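Local coordinates for putative chitobiase (Bacteroides thetaiotaomicron, PDB 3HNM), which is of unknown function but, as a putative chitobiase fragment with an F5/8 type C domain, probably binds carbohydrate, at residues A[69-80]-A[128-139]. Residues are numbered along the deposited sequence; the frame is centred on the assembly and turned at random.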
ATOM      1  N   PHE A  69      -6.385  -2.566   4.163  1.00 36.58           N
ATOM      2  CA  PHE A  69      -5.801  -3.846   4.543  1.00 37.02           C
ATOM      3  C   PHE A  69      -6.322  -4.364   5.862  1.00 37.63           C
ATOM      4  O   PHE A  69      -6.403  -3.621   6.827  1.00 38.55           O
ATOM      5  CB  PHE A  69      -4.299  -3.687   4.636  1.00 36.07           C
ATOM      6  CG  PHE A  69      -3.698  -3.077   3.420  1.00 36.33           C
ATOM      7  CD1 PHE A  69      -3.614  -3.802   2.239  1.00 35.95           C
ATOM      8  CD2 PHE A  69      -3.223  -1.772   3.443  1.00 35.72           C
ATOM      9  CE1 PHE A  69      -3.060  -3.236   1.103  1.00 36.32           C
ATOM     10  CE2 PHE A  69      -2.664  -1.196   2.306  1.00 35.58           C
ATOM     11  CZ  PHE A  69      -2.583  -1.929   1.136  1.00 35.18           C
ATOM     12  N   ASP A  70      -6.672  -5.643   5.912  1.00 39.57           N
ATOM     13  CA  ASP A  70      -7.152  -6.232   7.160  1.00 41.18           C
ATOM     14  C   ASP A  70      -6.056  -7.129   7.749  1.00 41.98           C
ATOM     15  O   ASP A  70      -5.903  -8.272   7.332  1.00 40.64           O
ATOM     16  CB  ASP A  70      -8.416  -7.061   6.925  1.00 40.84           C
ATOM     17  CG  ASP A  70      -8.997  -7.589   8.215  1.00 42.49           C
ATOM     18  OD1 ASP A  70      -8.220  -7.674   9.195  1.00 42.56           O
ATOM     19  OD2 ASP A  70     -10.209  -7.923   8.255  1.00 42.56           O
HETATM   20  N   MSE A  71      -5.315  -6.622   8.733  1.00 44.27           N
HETATM   21  CA  MSE A  71      -4.221  -7.382   9.338  1.00 46.63           C
HETATM   22  C   MSE A  71      -4.642  -8.617  10.117  1.00 46.72           C
HETATM   23  O   MSE A  71      -3.790  -9.346  10.626  1.00 46.14           O
HETATM   24  CB  MSE A  71      -3.393  -6.474  10.236  1.00 48.87           C
HETATM   25  CG  MSE A  71      -2.571  -5.460   9.478  1.00 55.18           C
HETATM   26 SE   MSE A  71      -1.728  -4.149  10.655  1.00 62.03          SE
HETATM   27  CE  MSE A  71      -0.164  -5.184  11.195  1.00 62.78           C
ATOM     28  N   GLY A  72      -5.950  -8.842  10.209  1.00 47.06           N
ATOM     29  CA  GLY A  72      -6.464 -10.007  10.910  1.00 48.41           C
ATOM     30  C   GLY A  72      -6.714  -9.773  12.385  1.00 49.85           C
ATOM     31  O   GLY A  72      -7.839  -9.920  12.873  1.00 50.64           O
ATOM     32  N   LYS A  73      -5.660  -9.407  13.103  1.00 49.40           N
ATOM     33  CA  LYS A  73      -5.769  -9.158  14.528  1.00 48.80           C
ATOM     34  C   LYS A  73      -5.421  -7.699  14.835  1.00 48.42           C
ATOM     35  O   LYS A  73      -5.257  -6.904  13.916  1.00 49.59           O
ATOM     36  CB  LYS A  73      -4.849 -10.117  15.289  1.00 48.13           C
ATOM     37  CG  LYS A  73      -3.737 -10.730  14.452  1.00 47.29           C
ATOM     38  CD  LYS A  73      -2.949 -11.724  15.298  1.00 48.35           C
ATOM     39  CE  LYS A  73      -2.133 -12.715  14.460  1.00 48.39           C
ATOM     40  NZ  LYS A  73      -2.982 -13.593  13.589  1.00 48.28           N
ATOM     41  N   GLU A  74      -5.326  -7.342  16.117  1.00 46.57           N
ATOM     42  CA  GLU A  74      -5.009  -5.973  16.517  1.00 43.82           C
ATOM     43  C   GLU A  74      -3.520  -5.778  16.720  1.00 43.03           C
ATOM     44  O   GLU A  74      -2.821  -6.694  17.127  1.00 42.91           O
ATOM     45  CB  GLU A  74      -5.733  -5.635  17.806  1.00 44.04           C
ATOM     46  CG  GLU A  74      -7.190  -6.000  17.755  1.00 46.64           C
ATOM     47  CD  GLU A  74      -8.085  -4.785  17.815  1.00 48.34           C
ATOM     48  OE1 GLU A  74      -8.052  -4.096  18.860  1.00 49.68           O
ATOM     49  OE2 GLU A  74      -8.812  -4.515  16.824  1.00 48.68           O
ATOM     50  N   TYR A  75      -3.038  -4.574  16.446  1.00 43.60           N
ATOM     51  CA  TYR A  75      -1.622  -4.254  16.601  1.00 43.41           C
ATOM     52  C   TYR A  75      -1.464  -2.803  17.062  1.00 44.90           C
ATOM     53  O   TYR A  75      -2.443  -2.059  17.175  1.00 44.93           O
ATOM     54  CB  TYR A  75      -0.924  -4.407  15.261  1.00 42.58           C
ATOM     55  CG  TYR A  75      -0.791  -5.818  14.766  1.00 42.19           C
ATOM     56  CD1 TYR A  75       0.455  -6.455  14.776  1.00 43.00           C
ATOM     57  CD2 TYR A  75      -1.888  -6.511  14.256  1.00 40.75           C
ATOM     58  CE1 TYR A  75       0.610  -7.745  14.286  1.00 43.17           C
ATOM     59  CE2 TYR A  75      -1.751  -7.805  13.763  1.00 41.82           C
ATOM     60  CZ  TYR A  75      -0.500  -8.418  13.778  1.00 42.65           C
ATOM     61  OH  TYR A  75      -0.335  -9.689  13.285  1.00 41.14           O
ATOM     62  N   THR A  76      -0.229  -2.391  17.315  1.00 45.41           N
ATOM     63  CA  THR A  76       0.037  -1.006  17.709  1.00 46.43           C
ATOM     64  C   THR A  76       1.104  -0.501  16.731  1.00 47.44           C
ATOM     65  O   THR A  76       2.294  -0.596  17.009  1.00 48.71           O
ATOM     66  CB  THR A  76       0.561  -0.905  19.180  1.00 45.33           C
ATOM     67  OG1 THR A  76      -0.375  -1.520  20.079  1.00 43.23           O
ATOM     68  CG2 THR A  76       0.719   0.556  19.584  1.00 43.89           C
ATOM     69  N   LEU A  77       0.676   0.033  15.587  1.00 46.96           N
ATOM     70  CA  LEU A  77       1.615   0.492  14.555  1.00 46.78           C
ATOM     71  C   LEU A  77       2.639   1.539  14.978  1.00 47.41           C
ATOM     72  O   LEU A  77       2.289   2.574  15.538  1.00 47.62           O
ATOM     73  CB  LEU A  77       0.858   1.037  13.331  1.00 46.52           C
ATOM     74  CG  LEU A  77      -0.172   0.181  12.591  1.00 45.35           C
ATOM     75  CD1 LEU A  77       0.356  -1.236  12.392  1.00 45.25           C
ATOM     76  CD2 LEU A  77      -1.445   0.156  13.396  1.00 46.66           C
ATOM     77  N   PHE A  78       3.909   1.267  14.690  1.00 47.90           N
ATOM     78  CA  PHE A  78       4.983   2.205  15.009  1.00 48.91           C
ATOM     79  C   PHE A  78       5.359   2.906  13.717  1.00 48.18           C
ATOM     80  O   PHE A  78       5.576   4.113  13.696  1.00 48.37           O
ATOM     81  CB  PHE A  78       6.233   1.492  15.542  1.00 51.51           C
ATOM     82  CG  PHE A  78       5.968   0.559  16.671  1.00 53.54           C
ATOM     83  CD1 PHE A  78       5.138   0.935  17.725  1.00 55.77           C
ATOM     84  CD2 PHE A  78       6.558  -0.701  16.685  1.00 54.46           C
ATOM     85  CE1 PHE A  78       4.886   0.063  18.790  1.00 59.22           C
ATOM     86  CE2 PHE A  78       6.322  -1.589  17.733  1.00 57.99           C
ATOM     87  CZ  PHE A  78       5.481  -1.208  18.795  1.00 59.85           C
ATOM     88  N   ARG A  79       5.451   2.129  12.640  1.00 48.21           N
ATOM     89  CA  ARG A  79       5.789   2.669  11.328  1.00 48.43           C
ATOM     90  C   ARG A  79       4.914   2.054  10.253  1.00 46.98           C
ATOM     91  O   ARG A  79       4.160   1.117  10.512  1.00 46.48           O
ATOM     92  CB  ARG A  79       7.258   2.412  10.973  1.00 49.10           C
ATOM     93  CG  ARG A  79       8.260   3.144  11.846  1.00 52.07           C
ATOM     94  CD  ARG A  79       9.623   3.209  11.171  1.00 54.67           C
ATOM     95  NE  ARG A  79      10.723   3.094  12.127  1.00 56.10           N
ATOM     96  CZ  ARG A  79      11.029   1.975  12.777  1.00 57.73           C
ATOM     97  NH1 ARG A  79      10.319   0.869  12.573  1.00 58.31           N
ATOM     98  NH2 ARG A  79      12.042   1.964  13.631  1.00 58.44           N
ATOM     99  N   PHE A  80       5.030   2.606   9.047  1.00 46.13           N
ATOM    100  CA  PHE A  80       4.288   2.157   7.873  1.00 43.83           C
ATOM    101  C   PHE A  80       5.034   2.653   6.643  1.00 42.37           C
ATOM    102  O   PHE A  80       5.651   3.715   6.665  1.00 42.24           O
ATOM    103  CB  PHE A  80       2.865   2.731   7.892  1.00 44.16           C
ATOM    104  CG  PHE A  80       2.071   2.448   6.643  1.00 43.72           C
ATOM    105  CD1 PHE A  80       2.270   3.199   5.488  1.00 42.53           C
ATOM    106  CD2 PHE A  80       1.152   1.406   6.611  1.00 43.40           C
ATOM    107  CE1 PHE A  80       1.575   2.915   4.324  1.00 41.54           C
ATOM    108  CE2 PHE A  80       0.451   1.114   5.447  1.00 42.40           C
ATOM    109  CZ  PHE A  80       0.664   1.870   4.303  1.00 41.50           C
ATOM    110  N   ASN A 128       9.175   4.706   3.871  1.00 47.14           N
ATOM    111  CA  ASN A 128       8.651   4.398   5.200  1.00 47.62           C
ATOM    112  C   ASN A 128       8.450   5.712   5.958  1.00 48.20           C
ATOM    113  O   ASN A 128       9.098   6.718   5.661  1.00 47.96           O
ATOM    114  CB  ASN A 128       9.628   3.497   5.960  1.00 47.96           C
ATOM    115  CG  ASN A 128       9.795   2.132   5.318  1.00 48.93           C
ATOM    116  OD1 ASN A 128      10.690   1.378   5.690  1.00 49.41           O
ATOM    117  ND2 ASN A 128       8.932   1.802   4.363  1.00 50.11           N
HETATM  118  N   MSE A 129       7.557   5.697   6.939  1.00 48.34           N
HETATM  119  CA  MSE A 129       7.260   6.897   7.706  1.00 49.14           C
HETATM  120  C   MSE A 129       6.989   6.559   9.172  1.00 48.43           C
HETATM  121  O   MSE A 129       6.398   5.524   9.476  1.00 48.11           O
HETATM  122  CB  MSE A 129       6.023   7.552   7.108  1.00 51.11           C
HETATM  123  CG  MSE A 129       4.789   6.654   7.234  1.00 55.54           C
HETATM  124 SE   MSE A 129       3.422   6.975   5.895  1.00 61.04          SE
HETATM  125  CE  MSE A 129       4.178   5.853   4.525  1.00 60.53           C
ATOM    126  N   ASP A 130       7.417   7.423  10.083  1.00 46.76           N
ATOM    127  CA  ASP A 130       7.153   7.170  11.486  1.00 45.90           C
ATOM    128  C   ASP A 130       5.715   7.594  11.786  1.00 44.75           C
ATOM    129  O   ASP A 130       5.351   8.763  11.652  1.00 44.20           O
ATOM    130  CB  ASP A 130       8.147   7.924  12.376  1.00 46.70           C
ATOM    131  CG  ASP A 130       9.483   7.192  12.518  1.00 47.40           C
ATOM    132  OD1 ASP A 130       9.473   5.941  12.445  1.00 46.70           O
ATOM    133  OD2 ASP A 130      10.528   7.863  12.719  1.00 46.79           O
ATOM    134  N   VAL A 131       4.905   6.618  12.184  1.00 43.50           N
ATOM    135  CA  VAL A 131       3.495   6.821  12.487  1.00 43.24           C
ATOM    136  C   VAL A 131       3.209   6.814  13.993  1.00 42.51           C
ATOM    137  O   VAL A 131       3.590   5.878  14.695  1.00 44.42           O
ATOM    138  CB  VAL A 131       2.653   5.712  11.791  1.00 43.86           C
ATOM    139  CG1 VAL A 131       1.606   5.125  12.739  1.00 44.07           C
ATOM    140  CG2 VAL A 131       1.988   6.289  10.563  1.00 44.81           C
ATOM    141  N   PRO A 132       2.506   7.845  14.502  1.00 41.28           N
ATOM    142  CA  PRO A 132       2.164   7.955  15.927  1.00 40.74           C
ATOM    143  C   PRO A 132       1.635   6.660  16.541  1.00 40.78           C
ATOM    144  O   PRO A 132       0.645   6.107  16.069  1.00 40.21           O
ATOM    145  CB  PRO A 132       1.110   9.059  15.944  1.00 39.63           C
ATOM    146  CG  PRO A 132       1.530   9.944  14.834  1.00 40.10           C
ATOM    147  CD  PRO A 132       1.893   8.947  13.739  1.00 41.94           C
ATOM    148  N   ALA A 133       2.291   6.192  17.601  1.00 42.74           N
ATOM    149  CA  ALA A 133       1.889   4.959  18.288  1.00 44.38           C
ATOM    150  C   ALA A 133       0.370   4.855  18.407  1.00 45.35           C
ATOM    151  O   ALA A 133      -0.236   5.477  19.282  1.00 45.77           O
ATOM    152  CB  ALA A 133       2.529   4.897  19.676  1.00 44.61           C
ATOM    153  N   THR A 134      -0.232   4.061  17.521  1.00 45.22           N
ATOM    154  CA  THR A 134      -1.677   3.866  17.513  1.00 45.11           C
ATOM    155  C   THR A 134      -2.103   2.400  17.350  1.00 45.67           C
ATOM    156  O   THR A 134      -1.462   1.610  16.642  1.00 44.36           O
ATOM    157  CB  THR A 134      -2.356   4.721  16.410  1.00 44.47           C
ATOM    158  OG1 THR A 134      -3.714   4.293  16.234  1.00 44.58           O
ATOM    159  CG2 THR A 134      -1.610   4.592  15.087  1.00 44.57           C
ATOM    160  N   GLN A 135      -3.189   2.055  18.043  1.00 45.96           N
ATOM    161  CA  GLN A 135      -3.763   0.717  18.016  1.00 46.75           C
ATOM    162  C   GLN A 135      -4.628   0.576  16.782  1.00 45.63           C
ATOM    163  O   GLN A 135      -5.483   1.424  16.520  1.00 45.42           O
ATOM    164  CB  GLN A 135      -4.636   0.477  19.246  1.00 49.69           C
ATOM    165  CG  GLN A 135      -3.911   0.546  20.574  1.00 54.16           C
ATOM    166  CD  GLN A 135      -4.789   0.079  21.737  1.00 56.36           C
ATOM    167  OE1 GLN A 135      -4.363   0.100  22.900  1.00 57.64           O
ATOM    168  NE2 GLN A 135      -6.022  -0.350  21.424  1.00 55.39           N
ATOM    169  N   ALA A 136      -4.414  -0.502  16.033  1.00 44.03           N
ATOM    170  CA  ALA A 136      -5.184  -0.733  14.820  1.00 42.80           C
ATOM    171  C   ALA A 136      -5.292  -2.190  14.379  1.00 41.63           C
ATOM    172  O   ALA A 136      -4.473  -3.033  14.740  1.00 41.02           O
ATOM    173  CB  ALA A 136      -4.604   0.101  13.683  1.00 42.14           C
ATOM    174  N   ARG A 137      -6.336  -2.456  13.598  1.00 41.47           N
ATOM    175  CA  ARG A 137      -6.631  -3.764  13.024  1.00 40.66           C
ATOM    176  C   ARG A 137      -6.616  -3.585  11.512  1.00 40.08           C
ATOM    177  O   ARG A 137      -6.062  -4.405  10.779  1.00 40.49           O
ATOM    178  CB  ARG A 137      -8.022  -4.230  13.450  1.00 41.68           C
ATOM    179  CG  ARG A 137      -8.656  -5.256  12.522  1.00 41.90           C
ATOM    180  CD  ARG A 137      -8.113  -6.646  12.758  1.00 43.46           C
ATOM    181  NE  ARG A 137      -8.742  -7.648  11.895  1.00 45.74           N
ATOM    182  CZ  ARG A 137     -10.040  -7.949  11.894  1.00 46.07           C
ATOM    183  NH1 ARG A 137     -10.880  -7.324  12.710  1.00 46.74           N
ATOM    184  NH2 ARG A 137     -10.496  -8.887  11.078  1.00 45.57           N
ATOM    185  N   TYR A 138      -7.237  -2.498  11.059  1.00 38.33           N
ATOM    186  CA  TYR A 138      -7.325  -2.173   9.635  1.00 38.12           C
ATOM    187  C   TYR A 138      -6.480  -0.958   9.263  1.00 36.39           C
ATOM    188  O   TYR A 138      -6.356  -0.026  10.043  1.00 38.45           O
ATOM    189  CB  TYR A 138      -8.773  -1.886   9.278  1.00 39.78           C
ATOM    190  CG  TYR A 138      -9.702  -2.978   9.711  1.00 41.51           C
ATOM    191  CD1 TYR A 138      -9.925  -4.087   8.902  1.00 41.57           C
ATOM    192  CD2 TYR A 138     -10.373  -2.899  10.922  1.00 42.04           C
ATOM    193  CE1 TYR A 138     -10.804  -5.086   9.287  1.00 42.85           C
ATOM    194  CE2 TYR A 138     -11.252  -3.893  11.317  1.00 43.61           C
ATOM    195  CZ  TYR A 138     -11.466  -4.979  10.500  1.00 43.49           C
ATOM    196  OH  TYR A 138     -12.362  -5.941  10.890  1.00 44.93           O
ATOM    197  N   ILE A 139      -5.905  -0.973   8.071  1.00 33.07           N
ATOM    198  CA  ILE A 139      -5.094   0.134   7.606  1.00 30.64           C
ATOM    199  C   ILE A 139      -5.713   0.656   6.328  1.00 31.30           C
ATOM    200  O   ILE A 139      -6.353  -0.096   5.588  1.00 33.72           O
ATOM    201  CB  ILE A 139      -3.667  -0.300   7.287  1.00 29.06           C
ATOM    202  CG1 ILE A 139      -2.937  -0.664   8.581  1.00 28.69           C
ATOM    203  CG2 ILE A 139      -2.954   0.807   6.503  1.00 27.28           C
ATOM    204  CD1 ILE A 139      -1.537  -1.267   8.380  1.00 26.67           C
TER
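Gly72 O lies over one face of the Arg137 guanidinium and Tyr138 CZ over the other, offset toward the rim, while Asp70 OD1 comes in obliquely, its carboxylate turned 60° from the guanidinium. This salt bridge, with OD1 2.8 Å from Arg137 NE, includes a weak, bent N-H...O bond (119°). The same OD1 accepts from Gly72 N at 2.7 Å, an Asx turn suited to aspartate, and glycine tolerates the angles that follow. Asp70 OD2 lies at the edge of the Tyr138 ring. Met129 CE sits in plane at the edge of the Phe80 ring, 3.4 Å from CD1, and the selenium, 5.2 Å from the ring centroid, makes an oblique Met-aromatic contact. Both segments turn a corner, at 72-73 and 137, passing between the antiparallel sheets of the jelly-roll sandwich expected of an F5/8 type C domain. Branched Ile139 suits the interior: CG2 meets Phe80 CE2 at 3.6 Å, and CD1 the selenium of Met71. With CG anti to the backbone N (chi1 157°), Arg137 reaches the opposite corner; a leucine here would probably leave Asp70 without its cationic mate. Beyond a register-shifting beta bulge, Arg79 makes a salt bridge from NE to Asp130 OD1 (3.1 Å) and a cation-pi contact with Trp163.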